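Local coordinates for sugar ABC transporter (PDB 4RXT), which binds a pentose, arabinopyranose, between its two lobes and probably hands such sugars to an ABC importer as its solute-binding component, at residues Ser146-Gln149 with Arg150-Gly153; Gly50-Ser53 with Ile54-Ala58; Asn215-Ser218 with Asp219-Lys222. All coordinates share one frame; numbering follows the deposited sequence. Where two conformers were deposited one is given.

Interaction 1: Ser146-Gln149 with Arg150-Gly153; sequences SLEQ and RRTG. With ARA (alpha-L-arabinopyranose), chain B.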
loop_
_atom_site.group_PDB
_atom_site.type_symbol
_atom_site.label_atom_id
_atom_site.label_comp_id
_atom_site.label_asym_id
_atom_site.label_seq_id
_atom_site.Cartn_x
_atom_site.Cartn_y
_atom_site.Cartn_z
ATOM N N SER A 146 3.620 -3.103 5.594
ATOM C CA SER A 146 3.094 -3.523 4.282
ATOM C C SER A 146 4.254 -3.705 3.282
ATOM O O SER A 146 4.347 -4.721 2.575
ATOM C CB SER A 146 2.063 -2.522 3.751
ATOM O OG SER A 146 2.656 -1.253 3.717
ATOM N N LEU A 147 5.124 -2.706 3.217
ATOM C CA LEU A 147 6.180 -2.700 2.184
ATOM C C LEU A 147 7.266 -3.768 2.420
ATOM O O LEU A 147 7.795 -4.361 1.463
ATOM C CB LEU A 147 6.822 -1.325 2.063
ATOM C CG LEU A 147 5.824 -0.165 1.851
ATOM C CD1 LEU A 147 6.594 1.150 1.660
ATOM C CD2 LEU A 147 4.818 -0.394 0.717
ATOM N N GLU A 148 7.631 -3.959 3.696
ATOM C CA GLU A 148 8.624 -5.007 4.009
ATOM C C GLU A 148 8.090 -6.407 3.655
ATOM O O GLU A 148 8.822 -7.284 3.152
ATOM C CB GLU A 148 9.075 -4.914 5.450
ATOM C CG GLU A 148 9.845 -3.637 5.745
ATOM C CD GLU A 148 11.101 -3.410 4.888
ATOM O OE1 GLU A 148 11.760 -4.384 4.436
ATOM O OE2 GLU A 148 11.475 -2.229 4.707
ATOM N N GLN A 149 6.799 -6.615 3.886
ATOM C CA GLN A 149 6.188 -7.891 3.489
ATOM C C GLN A 149 6.147 -8.084 1.967
ATOM O O GLN A 149 6.369 -9.173 1.465
ATOM C CB GLN A 149 4.810 -8.067 4.101
ATOM C CG GLN A 149 4.908 -8.274 5.590
ATOM C CD GLN A 149 3.569 -8.480 6.232
ATOM O OE1 GLN A 149 2.611 -7.854 5.848
ATOM N NE2 GLN A 149 3.495 -9.360 7.219
ATOM N N ARG A 150 5.822 -7.021 1.228
ATOM C CA ARG A 150 5.835 -7.098 -0.256
ATOM C C ARG A 150 7.240 -7.429 -0.735
ATOM O O ARG A 150 7.444 -8.268 -1.625
ATOM C CB ARG A 150 5.343 -5.802 -0.880
ATOM C CG ARG A 150 3.910 -5.545 -0.550
ATOM C CD ARG A 150 3.468 -4.173 -0.994
ATOM N NE ARG A 150 2.190 -3.870 -0.363
ATOM C CZ ARG A 150 1.573 -2.710 -0.356
ATOM N NH1 ARG A 150 2.046 -1.677 -1.062
ATOM N NH2 ARG A 150 0.452 -2.628 0.322
ATOM N N ARG A 151 8.225 -6.789 -0.132
ATOM C CA ARG A 151 9.610 -7.045 -0.495
ATOM C C ARG A 151 9.979 -8.521 -0.264
ATOM O O ARG A 151 10.533 -9.175 -1.131
ATOM C CB ARG A 151 10.535 -6.113 0.283
ATOM C CG ARG A 151 12.019 -6.442 0.196
ATOM C CD ARG A 151 12.866 -5.396 0.898
ATOM N NE ARG A 151 14.288 -5.713 0.825
ATOM C CZ ARG A 151 14.880 -6.664 1.537
ATOM N NH1 ARG A 151 14.192 -7.375 2.412
ATOM N NH2 ARG A 151 16.159 -6.887 1.361
ATOM N N THR A 152 9.623 -9.026 0.900
ATOM C CA THR A 152 9.892 -10.437 1.246
ATOM C C THR A 152 9.185 -11.378 0.264
ATOM O O THR A 152 9.766 -12.323 -0.268
ATOM C CB THR A 152 9.462 -10.698 2.699
ATOM O OG1 THR A 152 10.314 -9.943 3.573
ATOM C CG2 THR A 152 9.629 -12.168 3.055
ATOM N N GLY A 153 7.906 -11.123 0.022
ATOM C CA GLY A 153 7.138 -12.013 -0.808
ATOM C C GLY A 153 7.741 -12.048 -2.209
ATOM O O GLY A 153 7.884 -13.116 -2.830
HETATM C C1 ARA B . -0.042 1.640 -0.457
HETATM C C2 ARA B . 0.363 0.815 0.780
HETATM C C3 ARA B . 0.574 1.749 1.960
HETATM C C4 ARA B . 1.537 2.896 1.609
HETATM C C5 ARA B . 1.741 3.009 0.157
HETATM O O1 ARA B . 0.413 0.643 -1.365
HETATM O O2 ARA B . -0.668 -0.128 1.125
HETATM O O3 ARA B . 0.989 0.959 3.087
HETATM O O4 ARA B . 2.880 2.646 2.029
HETATM O O5 ARA B . 0.548 2.920 -0.641
HETATM O O HOH W 1 11.608 -7.101 3.905
#

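Interaction 2: Gly50-Ser53 with Ile54-Ala58; sequences GQIS and ILENA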
loop_
_atom_site.group_PDB
_atom_site.type_symbol
_atom_site.label_atom_id
_atom_site.label_comp_id
_atom_site.label_asym_id
_atom_site.label_seq_id
_atom_site.Cartn_x
_atom_site.Cartn_y
_atom_site.Cartn_z
ATOM N N GLY A 50 4.965 12.343 13.585
ATOM C CA GLY A 50 3.749 13.044 13.292
ATOM C C GLY A 50 2.564 12.153 13.545
ATOM O O GLY A 50 1.579 12.566 14.168
ATOM N N GLN A 51 2.644 10.932 13.057
ATOM C CA GLN A 51 1.549 9.988 13.292
ATOM C C GLN A 51 1.390 9.638 14.779
ATOM O O GLN A 51 0.288 9.542 15.287
ATOM C CB GLN A 51 1.717 8.714 12.455
ATOM C CG GLN A 51 0.432 7.918 12.460
ATOM C CD GLN A 51 0.507 6.594 11.742
ATOM O OE1 GLN A 51 1.299 5.733 12.079
ATOM N NE2 GLN A 51 -0.328 6.426 10.736
ATOM N N ILE A 52 2.515 9.423 15.454
ATOM C CA ILE A 52 2.463 9.089 16.876
ATOM C C ILE A 52 1.776 10.222 17.677
ATOM O O ILE A 52 0.922 9.974 18.527
ATOM C CB ILE A 52 3.862 8.752 17.414
ATOM C CG1 ILE A 52 4.382 7.457 16.781
ATOM C CG2 ILE A 52 3.818 8.576 18.939
ATOM C CD1 ILE A 52 5.856 7.213 17.063
ATOM N N SER A 53 2.173 11.454 17.389
ATOM C CA SER A 53 1.571 12.631 18.018
ATOM C C SER A 53 0.071 12.707 17.787
ATOM O O SER A 53 -0.709 12.946 18.707
ATOM C CB SER A 53 2.238 13.916 17.497
ATOM O OG SER A 53 3.579 14.001 17.938
ATOM N N ILE A 54 -0.325 12.474 16.549
ATOM C CA ILE A 54 -1.750 12.471 16.188
ATOM C C ILE A 54 -2.518 11.376 16.942
ATOM O O ILE A 54 -3.606 11.643 17.474
ATOM C CB ILE A 54 -1.919 12.344 14.646
ATOM C CG1 ILE A 54 -1.431 13.621 13.975
ATOM C CG2 ILE A 54 -3.368 12.000 14.237
ATOM C CD1 ILE A 54 -1.169 13.448 12.498
ATOM N N LEU A 55 -1.953 10.167 16.995
ATOM C CA LEU A 55 -2.551 9.096 17.777
ATOM C C LEU A 55 -2.714 9.484 19.244
ATOM O O LEU A 55 -3.798 9.331 19.811
ATOM C CB LEU A 55 -1.747 7.834 17.644
ATOM C CG LEU A 55 -2.235 6.669 18.488
ATOM C CD1 LEU A 55 -3.641 6.271 18.078
ATOM C CD2 LEU A 55 -1.311 5.499 18.276
ATOM N N GLU A 56 -1.643 10.006 19.848
ATOM C CA GLU A 56 -1.692 10.427 21.269
ATOM C C GLU A 56 -2.797 11.444 21.514
ATOM O O GLU A 56 -3.525 11.361 22.517
ATOM C CB GLU A 56 -0.332 10.963 21.739
ATOM C CG GLU A 56 0.661 9.816 21.929
ATOM C CD GLU A 56 2.135 10.248 21.995
ATOM O OE1 GLU A 56 2.429 11.445 21.723
ATOM O OE2 GLU A 56 3.020 9.376 22.305
ATOM N N ASN A 57 -2.939 12.400 20.586
ATOM C CA ASN A 57 -3.906 13.487 20.733
ATOM C C ASN A 57 -5.329 12.935 20.558
ATOM O O ASN A 57 -6.262 13.311 21.271
ATOM C CB ASN A 57 -3.644 14.568 19.670
ATOM C CG ASN A 57 -2.946 15.780 20.214
ATOM O OD1 ASN A 57 -3.480 16.483 21.077
ATOM N ND2 ASN A 57 -1.770 16.067 19.673
ATOM N N ALA A 58 -5.497 12.042 19.584
ATOM C CA ALA A 58 -6.811 11.442 19.356
ATOM C C ALA A 58 -7.246 10.601 20.586
ATOM O O ALA A 58 -8.393 10.668 21.046
ATOM C CB ALA A 58 -6.818 10.610 18.081
#

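Interaction 3: Asn215-Ser218 with Asp219-Lys222; sequences NKLS and DKVK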
loop_
_atom_site.group_PDB
_atom_site.type_symbol
_atom_site.label_atom_id
_atom_site.label_comp_id
_atom_site.label_asym_id
_atom_site.label_seq_id
_atom_site.Cartn_x
_atom_site.Cartn_y
_atom_site.Cartn_z
ATOM N N ASN A 215 11.624 8.416 -20.737
ATOM C CA ASN A 215 12.795 7.977 -21.455
ATOM C C ASN A 215 12.497 6.969 -22.535
ATOM O O ASN A 215 13.403 6.471 -23.208
ATOM C CB ASN A 215 13.804 7.410 -20.446
ATOM C CG ASN A 215 14.411 8.504 -19.621
ATOM O OD1 ASN A 215 15.153 9.335 -20.139
ATOM N ND2 ASN A 215 14.088 8.539 -18.349
ATOM N N LYS A 216 11.208 6.708 -22.741
ATOM C CA LYS A 216 10.769 5.822 -23.842
ATOM C C LYS A 216 11.323 4.428 -23.721
ATOM O O LYS A 216 11.805 3.844 -24.680
ATOM C CB LYS A 216 11.144 6.409 -25.211
ATOM C CG LYS A 216 10.913 7.918 -25.350
ATOM C CD LYS A 216 9.496 8.313 -25.091
ATOM C CE LYS A 216 9.313 9.817 -25.224
ATOM N NZ LYS A 216 7.867 10.215 -25.226
ATOM N N LEU A 217 11.287 3.922 -22.493
ATOM C CA LEU A 217 11.928 2.636 -22.205
ATOM C C LEU A 217 10.953 1.473 -22.069
ATOM O O LEU A 217 11.366 0.374 -21.690
ATOM C CB LEU A 217 12.773 2.766 -20.921
ATOM C CG LEU A 217 14.030 3.619 -21.078
ATOM C CD1 LEU A 217 14.724 3.815 -19.738
ATOM C CD2 LEU A 217 14.970 3.039 -22.131
ATOM N N SER A 218 9.677 1.690 -22.359
ATOM C CA SER A 218 8.627 0.655 -22.164
ATOM C C SER A 218 8.912 -0.698 -22.860
ATOM O O SER A 218 8.533 -1.775 -22.367
ATOM C CB SER A 218 7.222 1.166 -22.540
ATOM O OG SER A 218 7.122 1.543 -23.884
ATOM N N ASP A 219 9.599 -0.652 -23.990
ATOM C CA ASP A 219 9.912 -1.878 -24.734
ATOM C C ASP A 219 11.223 -2.531 -24.294
ATOM O O ASP A 219 11.609 -3.557 -24.840
ATOM C CB ASP A 219 9.936 -1.612 -26.241
ATOM C CG ASP A 219 8.538 -1.311 -26.814
ATOM O OD1 ASP A 219 7.522 -1.896 -26.347
ATOM O OD2 ASP A 219 8.453 -0.479 -27.745
ATOM N N LYS A 220 11.880 -1.944 -23.311
ATOM C CA LYS A 220 13.152 -2.466 -22.773
ATOM C C LYS A 220 13.106 -2.817 -21.265
ATOM O O LYS A 220 13.906 -3.687 -20.772
ATOM C CB LYS A 220 14.266 -1.438 -23.022
ATOM C CG LYS A 220 14.502 -1.149 -24.488
ATOM C CD LYS A 220 15.683 -0.221 -24.704
ATOM C CE LYS A 220 15.763 0.275 -26.141
ATOM N NZ LYS A 220 16.476 -0.689 -27.022
ATOM N N VAL A 221 12.208 -2.187 -20.521
ATOM C CA VAL A 221 12.136 -2.386 -19.058
ATOM C C VAL A 221 10.701 -2.547 -18.643
ATOM O O VAL A 221 9.885 -1.656 -18.875
ATOM C CB VAL A 221 12.752 -1.209 -18.264
ATOM C CG1 VAL A 221 12.654 -1.442 -16.756
ATOM C CG2 VAL A 221 14.181 -0.953 -18.726
ATOM N N LYS A 222 10.414 -3.676 -18.007
ATOM C CA LYS A 222 9.075 -4.006 -17.557
ATOM C C LYS A 222 8.905 -3.630 -16.115
ATOM O O LYS A 222 9.710 -4.062 -15.260
ATOM C CB LYS A 222 8.777 -5.499 -17.766
ATOM C CG LYS A 222 8.666 -5.920 -19.248
ATOM C CD LYS A 222 8.051 -4.831 -20.152
ATOM C CE LYS A 222 6.993 -5.246 -21.113
ATOM N NZ LYS A 222 6.958 -4.148 -22.130
HETATM O O HOH W 2 11.075 1.290 -25.575
HETATM O O HOH W 3 5.168 -0.288 -24.950
#

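Interaction 1: Ser146-Gln149 with Arg150-Gly153
R150 lies one helical turn after S146, and its backbone N donates to S146 O at 3.0 Å. From there its side chain runs back along the first turn of helix 145-161, toward the N-terminal end: CG sits beside the backbone N (chi1 -65°) and the chain is extended from CG to NE, which carries the guanidinium out to the sugar. NH1 gives a nearly straight bond to O1 of arabinopyranose (2.9 Å, 165°), and NH2 reaches O2 of the same sugar, also at 2.9 Å, so two neighbouring hydroxyls are gripped, O1 from the guanidinium edge. S146 CB covers one face of that group, and L147 CD2 approaches NH1 of R150 obliquely at 3.5 Å. N109, bonded to NE, and F226, in a cation-pi contact, hold the arginine from outside. R151 runs alongside E148; their charged ends do not pair directly but share a water, which donates to E148 OE1 and accepts from R151 NH1, while D170 takes R151 in a salt bridge and Y172 bonds E148. T152 grips E148 O twice, with OG1 (3.1 Å) and N (3.0 Å) coming from opposite faces of the carbonyl plane. G153 N closes the next turn on Q149 O. This is the sugar site of a periplasmic binding protein, where the start of a helix in a beta-alpha-beta unit supplies ligand-binding side chains.

Interaction 2: Gly50-Ser53 with Ile54-Ala58
S53, I54 and I52 bury the most surface in this piece of helix 48-60, each in a different way. I54 folds back over the preceding turn. Its CG1 stands beside the backbone N (chi1 -69°) and CD1 continues the chain outward, which lays both atoms against the carbonyl of G50: CG1 is 3.2 Å and CD1 3.3 Å from G50 O. That same oxygen takes the backbone hydrogen bond from I54 N, so one carbonyl meets both the polar and the greasy side of a single residue. Beyond the helix the I54 side chain rests on I10 and L40, from the two neighbouring strands 9-11 and 39-41.

I52 meets E56 one turn on. The two side chains lie side by side and point the same way, and the methyl CG2 of I52 touches the carboxylate at OE2, 3.6 Å off. The stem of E56 packs over the backbone as well, with its CG 3.4 Å from I52 O, the oxygen that accepts the bond from E56 N. I52 also touches L76 and P79.

S53 contributes mostly through its carbonyl. N57 N donates to S53 O at 3.0 Å, and N57 ND2 adds a long, weak second bond to the same oxygen at 3.4 Å.

The side chains thus add little but van der Waals contact and one weak bond: the straight backbone bonds, such as L55 N to Q51 O at 169°, give this helix its cohesion, while aliphatic groups facing the strands dock it on the sheet, E56 and N57 stay exposed, and buried Q51 has its amide satisfied by the backbone of T71 and S69.

Interaction 3: Asn215-Ser218 with Asp219-Lys222
L217 O holds a tight turn, accepting from both K220 N and V221 N, each at 2.9 Å, just after a Schellman motif at K216 has ended helix 202-214. The two donors come differently, K220 N from above the carbonyl plane and V221 N almost straight on to the oxygen, with a C=O...N angle of 174°. L217 holds CG beside its own backbone N (chi1 -71°) and extends from there, bringing CD2 within 4.2 Å of CD in K220; the leucine also packs on I188 and I212, as V221 does. S218 has OG tucked between its backbone N and carbonyl carbon (chi1 61°), where a water links it to D219 OD1. A second water ties K216 O to D219 N, bridging the loop. K222 opens strand 222-226, and its side chain touches A123 and M127 of helix 109-128. Its chain is bent at both chi2 and chi3, a curled shape that returns the ammonium to the turn, where NZ donates to S218 O at 2.9 Å.

Interactions 1 and 2 each lie within one helix and share the same i to i+4 backbone bonding, whereas interaction 3 is an irregular loop joining helix 202-214 to strand 222-226. Interactions 1 and 2 are both partly buried, but only interaction 1 reaches the sugar; its polar ends are held by ligand, water and salt bridge. Interaction 2, whose Q51 stands about 9 Å from the sugar between nearest side-chain and ligand atoms, relies on aliphatic packing against the parallel sheet of the other lobe. Interaction 3 is a surface contact, away from the site and rich in water bridges. The centres of interactions 2 and 3 are 42 Å apart, on opposite sides of the chain's centre.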